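Local coordinates for aluminum resistance protein (Clostridium novyi, PDB 3I16) that is probably a carbon-sulfur lyase of the methionine gamma-lyase family that binds pyridoxal-5'-phosphate and may take part in aluminium resistance, at residues Phe109-Pro114 with Glu265-Arg270; Lys152-Lys157 with Glu165-Val170; Asn219-Phe224 with Ile243-Gly248. All blocks are in the same frame, centred on the assembly; numbering follows the deposited sequence.

Contact 1: Phe109-Pro114 with Glu265-Arg270. With EDO (1,2-ethanediol), chain S; EDO (1,2-ethanediol), chain R; EDO (1,2-ethanediol), chain O; EDO (1,2-ethanediol), chain K.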
loop_
_atom_site.group_PDB
_atom_site.type_symbol
_atom_site.label_atom_id
_atom_site.label_comp_id
_atom_site.label_asym_id
_atom_site.label_seq_id
_atom_site.Cartn_x
_atom_site.Cartn_y
_atom_site.Cartn_z
ATOM N N PHE B 109 26.425 17.614 0.719
ATOM C CA PHE B 109 25.945 18.758 -0.063
ATOM C C PHE B 109 25.151 19.723 0.811
ATOM O O PHE B 109 25.202 20.941 0.612
ATOM C CB PHE B 109 25.064 18.340 -1.235
ATOM C CG PHE B 109 25.829 17.893 -2.463
ATOM C CD1 PHE B 109 26.354 18.813 -3.347
ATOM C CD2 PHE B 109 25.961 16.546 -2.755
ATOM C CE1 PHE B 109 27.015 18.403 -4.487
ATOM C CE2 PHE B 109 26.625 16.131 -3.882
ATOM C CZ PHE B 109 27.160 17.055 -4.741
ATOM N N GLY B 110 24.408 19.177 1.771
ATOM C CA GLY B 110 23.606 20.013 2.652
ATOM C C GLY B 110 24.457 20.905 3.544
ATOM O O GLY B 110 24.121 22.083 3.757
ATOM N N ASN B 111 25.579 20.364 4.020
ATOM C CA ASN B 111 26.427 21.086 4.967
ATOM C C ASN B 111 27.705 21.752 4.453
ATOM O O ASN B 111 28.394 22.400 5.246
ATOM C CB ASN B 111 26.722 20.187 6.185
ATOM C CG ASN B 111 25.484 19.964 7.043
ATOM O OD1 ASN B 111 25.218 20.744 7.962
ATOM N ND2 ASN B 111 24.682 18.944 6.703
ATOM N N LEU B 112 27.996 21.648 3.150
ATOM C CA LEU B 112 29.211 22.244 2.570
ATOM C C LEU B 112 28.835 23.281 1.510
ATOM O O LEU B 112 27.809 23.154 0.851
ATOM C CB LEU B 112 30.119 21.159 1.969
ATOM C CG LEU B 112 30.826 20.228 2.959
ATOM C CD1 LEU B 112 31.231 18.941 2.244
ATOM C CD2 LEU B 112 32.050 20.921 3.650
ATOM N N ARG B 113 29.658 24.322 1.404
ATOM C CA ARG B 113 29.456 25.428 0.471
ATOM C C ARG B 113 30.747 25.712 -0.277
ATOM O O ARG B 113 31.839 25.326 0.184
ATOM C CB ARG B 113 29.012 26.682 1.231
ATOM C CG ARG B 113 27.717 26.512 2.031
ATOM C CD ARG B 113 26.488 26.474 1.083
ATOM N NE ARG B 113 25.276 26.324 1.870
ATOM C CZ ARG B 113 24.690 25.181 2.214
ATOM N NH1 ARG B 113 25.143 23.989 1.796
ATOM N NH2 ARG B 113 23.599 25.239 2.972
ATOM N N PRO B 114 30.649 26.395 -1.431
ATOM C CA PRO B 114 31.878 26.657 -2.169
ATOM C C PRO B 114 32.980 27.259 -1.296
ATOM O O PRO B 114 32.714 28.122 -0.462
ATOM C CB PRO B 114 31.438 27.617 -3.267
ATOM C CG PRO B 114 29.987 27.298 -3.484
ATOM C CD PRO B 114 29.457 26.890 -2.142
ATOM N N GLU B 265 18.489 20.346 9.291
ATOM C CA GLU B 265 17.771 21.246 8.391
ATOM C C GLU B 265 18.511 21.419 7.069
ATOM O O GLU B 265 17.895 21.305 6.001
ATOM C CB GLU B 265 17.470 22.599 9.037
ATOM C CG GLU B 265 16.329 22.507 10.042
ATOM C CD GLU B 265 16.134 23.777 10.844
ATOM O OE1 GLU B 265 16.940 24.706 10.681
ATOM O OE2 GLU B 265 15.195 23.821 11.669
ATOM N N LYS B 266 19.816 21.677 7.142
ATOM C CA LYS B 266 20.628 21.848 5.932
ATOM C C LYS B 266 20.604 20.601 5.024
ATOM O O LYS B 266 20.597 20.735 3.802
ATOM C CB LYS B 266 22.067 22.223 6.283
ATOM C CG LYS B 266 22.223 23.657 6.746
ATOM C CD LYS B 266 23.687 23.949 7.006
ATOM C CE LYS B 266 23.939 25.357 7.497
ATOM N NZ LYS B 266 25.395 25.477 7.899
ATOM N N THR B 267 20.643 19.407 5.618
ATOM C CA THR B 267 20.519 18.174 4.841
ATOM C C THR B 267 19.139 18.113 4.153
ATOM O O THR B 267 19.060 17.791 2.963
ATOM C CB THR B 267 20.690 16.917 5.713
ATOM O OG1 THR B 267 21.959 16.956 6.369
ATOM C CG2 THR B 267 20.597 15.655 4.845
ATOM N N SER B 268 18.071 18.470 4.892
ATOM C CA SER B 268 16.712 18.461 4.335
ATOM C C SER B 268 16.555 19.332 3.080
ATOM O O SER B 268 15.810 18.968 2.181
ATOM C CB SER B 268 15.635 18.842 5.375
ATOM O OG SER B 268 15.584 20.230 5.671
ATOM N N TYR B 269 17.242 20.473 3.019
ATOM C CA TYR B 269 17.167 21.340 1.838
ATOM C C TYR B 269 17.861 20.774 0.592
ATOM O O TYR B 269 17.610 21.240 -0.528
ATOM C CB TYR B 269 17.692 22.732 2.151
ATOM C CG TYR B 269 16.914 23.425 3.230
ATOM C CD1 TYR B 269 15.525 23.552 3.142
ATOM C CD2 TYR B 269 17.562 23.975 4.336
ATOM C CE1 TYR B 269 14.811 24.194 4.111
ATOM C CE2 TYR B 269 16.850 24.624 5.316
ATOM C CZ TYR B 269 15.482 24.742 5.189
ATOM O OH TYR B 269 14.763 25.379 6.155
ATOM N N ARG B 270 18.770 19.818 0.804
ATOM C CA ARG B 270 19.354 19.050 -0.287
ATOM C C ARG B 270 18.419 17.871 -0.654
ATOM O O ARG B 270 18.283 17.542 -1.808
ATOM C CB ARG B 270 20.748 18.537 0.093
ATOM C CG ARG B 270 21.316 17.468 -0.846
ATOM C CD ARG B 270 21.553 17.975 -2.251
ATOM N NE ARG B 270 21.822 16.870 -3.162
ATOM C CZ ARG B 270 22.575 16.923 -4.258
ATOM N NH1 ARG B 270 23.232 18.034 -4.634
ATOM N NH2 ARG B 270 22.683 15.831 -4.990
HETATM C C1 EDO S . 20.697 22.569 -0.822
HETATM O O1 EDO S . 20.732 23.142 -2.130
HETATM C C2 EDO S . 22.091 22.448 -0.208
HETATM O O2 EDO S . 22.891 21.382 -0.758
HETATM C C1 EDO R . 24.050 21.212 -5.614
HETATM O O1 EDO R . 22.804 20.680 -6.087
HETATM C C2 EDO R . 23.723 21.831 -4.267
HETATM O O2 EDO R . 23.384 20.775 -3.358
HETATM C C1 EDO O . 20.193 26.717 7.331
HETATM O O1 EDO O . 19.376 27.887 7.349
HETATM C C2 EDO O . 19.554 25.623 8.178
HETATM O O2 EDO O . 18.370 26.101 8.824
HETATM C C1 EDO K . 23.862 18.753 -9.235
HETATM O O1 EDO K . 23.002 19.624 -8.493
HETATM C C2 EDO K . 23.914 17.363 -8.608
HETATM O O2 EDO K . 24.495 17.349 -7.298
HETATM O O HOH W 1 21.473 23.558 3.006
HETATM O O HOH W 2 26.376 22.927 9.127
HETATM O O HOH W 3 26.812 25.193 5.554
#
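The guanidinium of Arg270 lies flat on one face of the Phe109 ring, a cation-pi stack. The two planes are 16° apart, and Arg270 CZ is 4.0 Å from the ring centroid. Arg270 NH1 stands over the rim rather than the centre, 3.4 Å from Phe109 CG. At the edge of the guanidinium, Arg270 NH1 donates to O2 of two ethanediol molecules, probably from the crystallisation liquor. The other terminal nitrogen, Arg270 NH2, bonds to Thr272 O of the second subunit. NH1 and NH2 are thus both bonded, NH2 across the subunit interface. Arg270 CG is anti to the backbone N (chi1 167°) and lies against Phe109 CB.

Helix 100-111 ends here against helix 261-271, in the large PLP-binding domain of a fold type I enzyme. The helices come close at Gly110, whose CA is 4.2 Å from Thr267 CA. With no side chain on Gly110, the two backbones meet directly. Gly110 O touches Lys266 CB at 3.3 Å. The same oxygen accepts from Arg113 NH1 at 2.9 Å, with the donor above the carbonyl plane. Arg113 NH2 also bonds to Asn140 O of the second subunit.

Lys266 runs extended past Asn111, with CD 3.7 Å from Asn111 OD1. One water joins Asn111 OD1 to Lys266 NZ. Asn111 ND2 bonds back to Ala107 O, and Thr267 OG1 bonds to Cys263 O.

Contact 2: Lys152-Lys157 with Glu165-Val170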
loop_
_atom_site.group_PDB
_atom_site.type_symbol
_atom_site.label_atom_id
_atom_site.label_comp_id
_atom_site.label_asym_id
_atom_site.label_seq_id
_atom_site.Cartn_x
_atom_site.Cartn_y
_atom_site.Cartn_z
ATOM N N LYS B 152 40.036 16.549 1.103
ATOM C CA LYS B 152 41.323 16.092 1.580
ATOM C C LYS B 152 41.092 14.798 2.331
ATOM O O LYS B 152 39.976 14.496 2.793
ATOM C CB LYS B 152 42.035 17.112 2.449
ATOM C CG LYS B 152 42.751 18.187 1.667
ATOM C CD LYS B 152 43.490 19.154 2.580
ATOM C CE LYS B 152 44.175 20.231 1.768
ATOM N NZ LYS B 152 44.737 21.277 2.629
ATOM N N GLN B 153 42.155 14.020 2.437
ATOM C CA GLN B 153 42.084 12.708 3.047
ATOM C C GLN B 153 43.284 12.465 3.940
ATOM O O GLN B 153 44.378 12.875 3.611
ATOM C CB GLN B 153 42.080 11.670 1.926
ATOM C CG GLN B 153 42.113 10.219 2.345
ATOM C CD GLN B 153 42.023 9.301 1.140
ATOM O OE1 GLN B 153 41.170 9.488 0.274
ATOM N NE2 GLN B 153 42.890 8.299 1.084
ATOM N N VAL B 154 43.036 11.841 5.087
ATOM C CA VAL B 154 44.067 11.381 5.974
ATOM C C VAL B 154 43.777 9.892 6.170
ATOM O O VAL B 154 42.661 9.497 6.533
ATOM C CB VAL B 154 44.095 12.130 7.298
ATOM C CG1 VAL B 154 45.041 11.421 8.276
ATOM C CG2 VAL B 154 44.508 13.586 7.051
ATOM N N ASP B 155 44.778 9.068 5.875
ATOM C CA ASP B 155 44.631 7.624 5.982
ATOM C C ASP B 155 44.745 7.153 7.425
ATOM O O ASP B 155 45.296 7.843 8.286
ATOM C CB ASP B 155 45.735 6.934 5.157
ATOM C CG ASP B 155 45.590 7.165 3.650
ATOM O OD1 ASP B 155 44.484 7.513 3.164
ATOM O OD2 ASP B 155 46.586 6.972 2.936
ATOM N N LEU B 156 44.204 5.968 7.680
ATOM C CA LEU B 156 44.368 5.336 8.964
ATOM C C LEU B 156 45.809 4.853 9.026
ATOM O O LEU B 156 46.506 4.775 8.003
ATOM C CB LEU B 156 43.436 4.160 9.123
ATOM C CG LEU B 156 41.944 4.418 9.234
ATOM C CD1 LEU B 156 41.264 3.054 9.251
ATOM C CD2 LEU B 156 41.620 5.204 10.480
ATOM N N LYS B 157 46.256 4.548 10.229
ATOM C CA LYS B 157 47.613 4.098 10.429
ATOM C C LYS B 157 47.721 2.645 9.963
ATOM O O LYS B 157 46.712 1.988 9.756
ATOM C CB LYS B 157 48.006 4.223 11.903
ATOM C CG LYS B 157 47.862 5.633 12.452
ATOM C CD LYS B 157 48.781 5.876 13.611
ATOM C CE LYS B 157 48.530 4.995 14.795
ATOM N NZ LYS B 157 49.792 4.902 15.619
ATOM N N GLU B 165 47.614 12.518 15.099
ATOM C CA GLU B 165 48.642 13.536 14.898
ATOM C C GLU B 165 48.572 14.118 13.496
ATOM O O GLU B 165 48.696 15.321 13.324
ATOM C CB GLU B 165 50.037 12.981 15.187
ATOM C CG GLU B 165 50.164 12.414 16.616
ATOM C CD GLU B 165 51.591 12.159 17.057
ATOM O OE1 GLU B 165 52.535 12.421 16.274
ATOM O OE2 GLU B 165 51.770 11.698 18.210
ATOM N N GLU B 166 48.347 13.278 12.488
ATOM C CA GLU B 166 48.228 13.776 11.117
ATOM C C GLU B 166 46.920 14.578 10.935
ATOM O O GLU B 166 46.918 15.615 10.269
ATOM C CB GLU B 166 48.329 12.609 10.120
ATOM C CG GLU B 166 48.426 13.025 8.647
ATOM C CD GLU B 166 49.676 13.822 8.328
ATOM O OE1 GLU B 166 50.648 13.778 9.120
ATOM O OE2 GLU B 166 49.699 14.483 7.268
ATOM N N ILE B 167 45.819 14.105 11.524
ATOM C CA ILE B 167 44.537 14.830 11.456
ATOM C C ILE B 167 44.742 16.260 11.973
ATOM O O ILE B 167 44.434 17.245 11.290
ATOM C CB ILE B 167 43.419 14.097 12.252
ATOM C CG1 ILE B 167 43.006 12.804 11.536
ATOM C CG2 ILE B 167 42.173 14.983 12.410
ATOM C CD1 ILE B 167 42.157 11.916 12.350
ATOM N N GLU B 168 45.295 16.376 13.174
ATOM C CA GLU B 168 45.616 17.683 13.753
ATOM C C GLU B 168 46.444 18.566 12.818
ATOM O O GLU B 168 46.121 19.740 12.612
ATOM C CB GLU B 168 46.397 17.503 15.049
ATOM C CG GLU B 168 45.555 17.002 16.194
ATOM C CD GLU B 168 46.358 16.800 17.464
ATOM O OE1 GLU B 168 47.522 17.237 17.506
ATOM O OE2 GLU B 168 45.826 16.186 18.416
ATOM N N LYS B 169 47.526 18.002 12.283
ATOM C CA LYS B 169 48.406 18.738 11.358
ATOM C C LYS B 169 47.665 19.231 10.118
ATOM O O LYS B 169 47.882 20.350 9.664
ATOM C CB LYS B 169 49.586 17.868 10.920
ATOM C CG LYS B 169 50.496 18.497 9.845
ATOM C CD LYS B 169 51.642 17.541 9.478
ATOM C CE LYS B 169 52.662 18.188 8.546
ATOM N NZ LYS B 169 52.034 18.746 7.316
ATOM N N VAL B 170 46.808 18.392 9.554
ATOM C CA VAL B 170 46.064 18.775 8.349
ATOM C C VAL B 170 45.058 19.884 8.659
ATOM O O VAL B 170 44.978 20.872 7.924
ATOM C CB VAL B 170 45.434 17.544 7.678
ATOM C CG1 VAL B 170 44.472 17.968 6.555
ATOM C CG2 VAL B 170 46.575 16.615 7.166
HETATM O O HOH W 4 45.947 20.830 5.317
#
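Lys152 NZ reaches Val170 O through one water. The water donates to Val170 O at 2.8 Å and accepts from Lys152 NZ at 3.0 Å. The same ammonium forms a salt bridge with Asp174, just beyond helix 164-173. The Lys152 chain is extended beyond CG, and Lys152 CD passes 4.3 Å from Val170 CG1.

The rest of the contact is apolar and centres on Val154, whose two methyl groups meet different parts of the helix. Val154 CG2 lies 3.7 Å from Val170 CG2, and the two side chains lie alongside each other, pointing opposite ways. Val154 CG1 is anti to the backbone N (chi1 170°). Val154 CG1 lies 3.8 Å from Glu166 CG and 4.1 Å from Ile167 CG1. The Glu166 chain bends at chi2, and its CB and CG make the contact with Val154 CG1. Val154 thus packs against residues one helical turn apart, Glu166 and Val170, with Ile167 beside them.

Strand 150-153 is the outermost strand of the seven-stranded sheet within this chain. It pairs with strand 117-120, and Leu119 of that strand also touches Val154 and Val170. Helix 164-173 packs over this edge of the sheet, with Ile167 also touching Val206 of helix 196-209.

Contact 3: Asn219-Phe224 with Ile243-Gly248; sequences NCYGEF and IKNIGG. With PLP (pyridoxal-5'-phosphate), chain J.
Asn245 ND2 bonds to two backbone carbonyls of the 219-224 loop. The bond to Glu223 O is 3.0 Å long and nearly straight at 166°. It lies in the carbonyl plane, on a lone pair, and close to the asparagine amide plane. The bond to Tyr221 O is as long but weak, bent to 133°. They hold the amide against the end of the type II turn Asn219 to Gly222 and the residue just after it. Asn245 OD1 is buried with no partner in the model.

In the conformer described, Lys244 NZ comes 3.0 Å from Tyr221 OH, and both atoms bond to Ser388 OG. Lys244 CD sits squarely over the centre of the Tyr221 ring, 3.6 Å from the centroid, in a CH-pi contact. The last torsion of Lys244 (chi4 -52°) turns NZ out of the extended line of the chain, toward Tyr221 OH.

These loops follow strands 214-218 and 237-241 and line the cofactor pocket of a fold type I PLP enzyme. PLP O3 lies at the edge of the Tyr221 ring, in its plane, 3.1 Å from CE2. Lys244 CE is 3.5 Å from PLP C4, the carbon that bears the aldehyde in free PLP. Lys244 is probably the lysine that forms the internal aldimine, as in related enzymes; this conformer has no such bond. Cys220 SG approaches the pyridine ring at PLP C5.

Farther from the cofactor, Glu223 OE1 packs against Asn245 CB, while Glu223 OE2 bonds to Tyr256 OH. Phe224 CE2 meets Ile246 CG1 at 3.9 Å. Leu294 of helix 287-318 touches both of these side chains.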
loop_
_atom_site.group_PDB
_atom_site.type_symbol
_atom_site.label_atom_id
_atom_site.label_comp_id
_atom_site.label_asym_id
_atom_site.label_seq_id
_atom_site.Cartn_x
_atom_site.Cartn_y
_atom_site.Cartn_z
ATOM N N ASN B 219 27.308 6.003 9.633
ATOM C CA ASN B 219 27.004 5.024 10.656
ATOM C C ASN B 219 26.488 3.680 10.128
ATOM O O ASN B 219 26.181 2.786 10.924
ATOM C CB ASN B 219 25.962 5.620 11.632
ATOM C CG ASN B 219 26.041 5.000 13.024
ATOM O OD1 ASN B 219 27.137 4.726 13.507
ATOM N ND2 ASN B 219 24.892 4.786 13.673
ATOM N N CYS B 220 26.367 3.540 8.811
ATOM C CA CYS B 220 25.884 2.284 8.221
ATOM C C CYS B 220 26.523 1.039 8.819
ATOM O O CYS B 220 27.752 0.959 8.900
ATOM C CB CYS B 220 26.170 2.253 6.735
ATOM S SG CYS B 220 25.097 3.297 5.761
ATOM N N TYR B 221 25.672 0.088 9.208
ATOM C CA TYR B 221 26.058 -1.212 9.796
ATOM C C TYR B 221 26.453 -1.216 11.262
ATOM O O TYR B 221 26.596 -2.285 11.849
ATOM C CB TYR B 221 27.158 -1.907 9.007
ATOM C CG TYR B 221 26.768 -2.365 7.620
ATOM C CD1 TYR B 221 25.780 -3.337 7.445
ATOM C CD2 TYR B 221 27.438 -1.917 6.514
ATOM C CE1 TYR B 221 25.454 -3.785 6.204
ATOM C CE2 TYR B 221 27.125 -2.376 5.269
ATOM C CZ TYR B 221 26.147 -3.303 5.119
ATOM O OH TYR B 221 25.849 -3.724 3.864
ATOM N N GLY B 222 26.578 -0.043 11.871
ATOM C CA GLY B 222 26.986 0.062 13.268
ATOM C C GLY B 222 25.874 0.265 14.261
ATOM O O GLY B 222 26.123 0.218 15.464
ATOM N N GLU B 223 24.640 0.458 13.770
ATOM C CA GLU B 223 23.527 0.744 14.665
ATOM C C GLU B 223 23.280 -0.420 15.615
ATOM O O GLU B 223 23.264 -1.584 15.205
ATOM C CB GLU B 223 22.235 1.064 13.901
ATOM C CG GLU B 223 22.339 2.194 12.896
ATOM C CD GLU B 223 22.763 1.779 11.501
ATOM O OE1 GLU B 223 23.132 0.602 11.279
ATOM O OE2 GLU B 223 22.776 2.669 10.625
ATOM N N PHE B 224 23.160 -0.091 16.897
ATOM C CA PHE B 224 22.918 -1.061 17.972
ATOM C C PHE B 224 24.038 -2.105 18.251
ATOM O O PHE B 224 23.814 -3.095 18.946
ATOM C CB PHE B 224 21.550 -1.704 17.790
ATOM C CG PHE B 224 20.440 -0.685 17.624
ATOM C CD1 PHE B 224 20.158 0.208 18.633
ATOM C CD2 PHE B 224 19.720 -0.611 16.455
ATOM C CE1 PHE B 224 19.158 1.157 18.481
ATOM C CE2 PHE B 224 18.723 0.343 16.291
ATOM C CZ PHE B 224 18.440 1.222 17.308
ATOM N N ILE B 243 17.592 0.007 5.082
ATOM C CA ILE B 243 17.591 -1.399 4.703
ATOM C C ILE B 243 18.815 -2.145 5.268
ATOM O O ILE B 243 19.112 -3.251 4.830
ATOM C CB ILE B 243 17.324 -1.660 3.194
ATOM C CG1 ILE B 243 18.474 -1.236 2.302
ATOM C CG2 ILE B 243 15.981 -0.989 2.772
ATOM C CD1 ILE B 243 18.207 -1.578 0.806
ATOM N N LYS B 244 19.539 -1.499 6.200
ATOM C CA LYS B 244 20.609 -2.151 6.943
ATOM C C LYS B 244 20.032 -2.315 8.355
ATOM O O LYS B 244 18.836 -2.435 8.493
ATOM C CB LYS B 244 21.916 -1.365 6.929
ATOM C CG LYS B 244 22.482 -1.130 5.551
ATOM C CD LYS B 244 23.838 -0.467 5.640
ATOM C CE LYS B 244 24.348 -0.085 4.261
ATOM N NZ LYS B 244 24.308 -1.241 3.324
ATOM N N ASN B 245 20.870 -2.318 9.389
ATOM C CA ASN B 245 20.435 -2.585 10.777
ATOM C C ASN B 245 19.147 -1.923 11.285
ATOM O O ASN B 245 18.238 -2.601 11.756
ATOM C CB ASN B 245 21.538 -2.195 11.781
ATOM C CG ASN B 245 22.901 -2.812 11.478
ATOM O OD1 ASN B 245 23.188 -3.177 10.348
ATOM N ND2 ASN B 245 23.765 -2.877 12.500
ATOM N N ILE B 246 19.082 -0.597 11.210
ATOM C CA ILE B 246 18.007 0.168 11.876
ATOM C C ILE B 246 16.609 -0.015 11.330
ATOM O O ILE B 246 15.623 0.369 11.976
ATOM C CB ILE B 246 18.399 1.673 12.005
ATOM C CG1 ILE B 246 17.602 2.358 13.120
ATOM C CG2 ILE B 246 18.265 2.402 10.664
ATOM C CD1 ILE B 246 18.306 3.550 13.743
ATOM N N GLY B 247 16.506 -0.566 10.132
ATOM C CA GLY B 247 15.199 -0.910 9.562
ATOM C C GLY B 247 14.658 -2.242 10.094
ATOM O O GLY B 247 13.530 -2.620 9.762
ATOM N N GLY B 248 15.483 -2.978 10.841
ATOM C CA GLY B 248 15.077 -4.234 11.504
ATOM C C GLY B 248 14.557 -5.302 10.574
ATOM O O GLY B 248 13.705 -6.110 10.958
HETATM N N1 PLP J . 28.863 3.563 3.797
HETATM C C2 PLP J . 29.251 2.312 4.171
HETATM C C2A PLP J . 30.507 2.127 4.965
HETATM C C3 PLP J . 28.453 1.229 3.806
HETATM O O3 PLP J . 28.836 -0.032 4.192
HETATM C C4 PLP J . 27.282 1.423 3.059
HETATM C C5 PLP J . 26.904 2.707 2.680
HETATM C C6 PLP J . 27.702 3.762 3.073
HETATM C C5A PLP J . 25.638 3.016 1.902
HETATM O O4P PLP J . 25.439 2.138 0.844
HETATM P P PLP J . 24.076 2.035 -0.054
HETATM O O1P PLP J . 22.791 1.927 0.755
HETATM O O2P PLP J . 24.270 0.724 -0.778
HETATM O O3P PLP J . 23.999 3.250 -0.965
#

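How the contacts relate
From the N terminus, the chain first reaches 109-114, at the end of helix 100-111. Contact 1 closes the longest loop, with 150 residues between its segments, when helix 261-271 returns to this point. Contacts 2 and 3 are both nested inside that loop, in series. Contact 2 closes first, over seven residues, and joins the edge strand 150-153 to the next helix. Contact 3 then brings together the loops after strands 214-218 and 237-241, near the centre of the chain. No two contacts touch, and their centres are 23 to 27 Å apart. Contact 1 joins helices at the subunit interface, contact 2 strand and helix at the sheet edge, contact 3 loops at the cofactor.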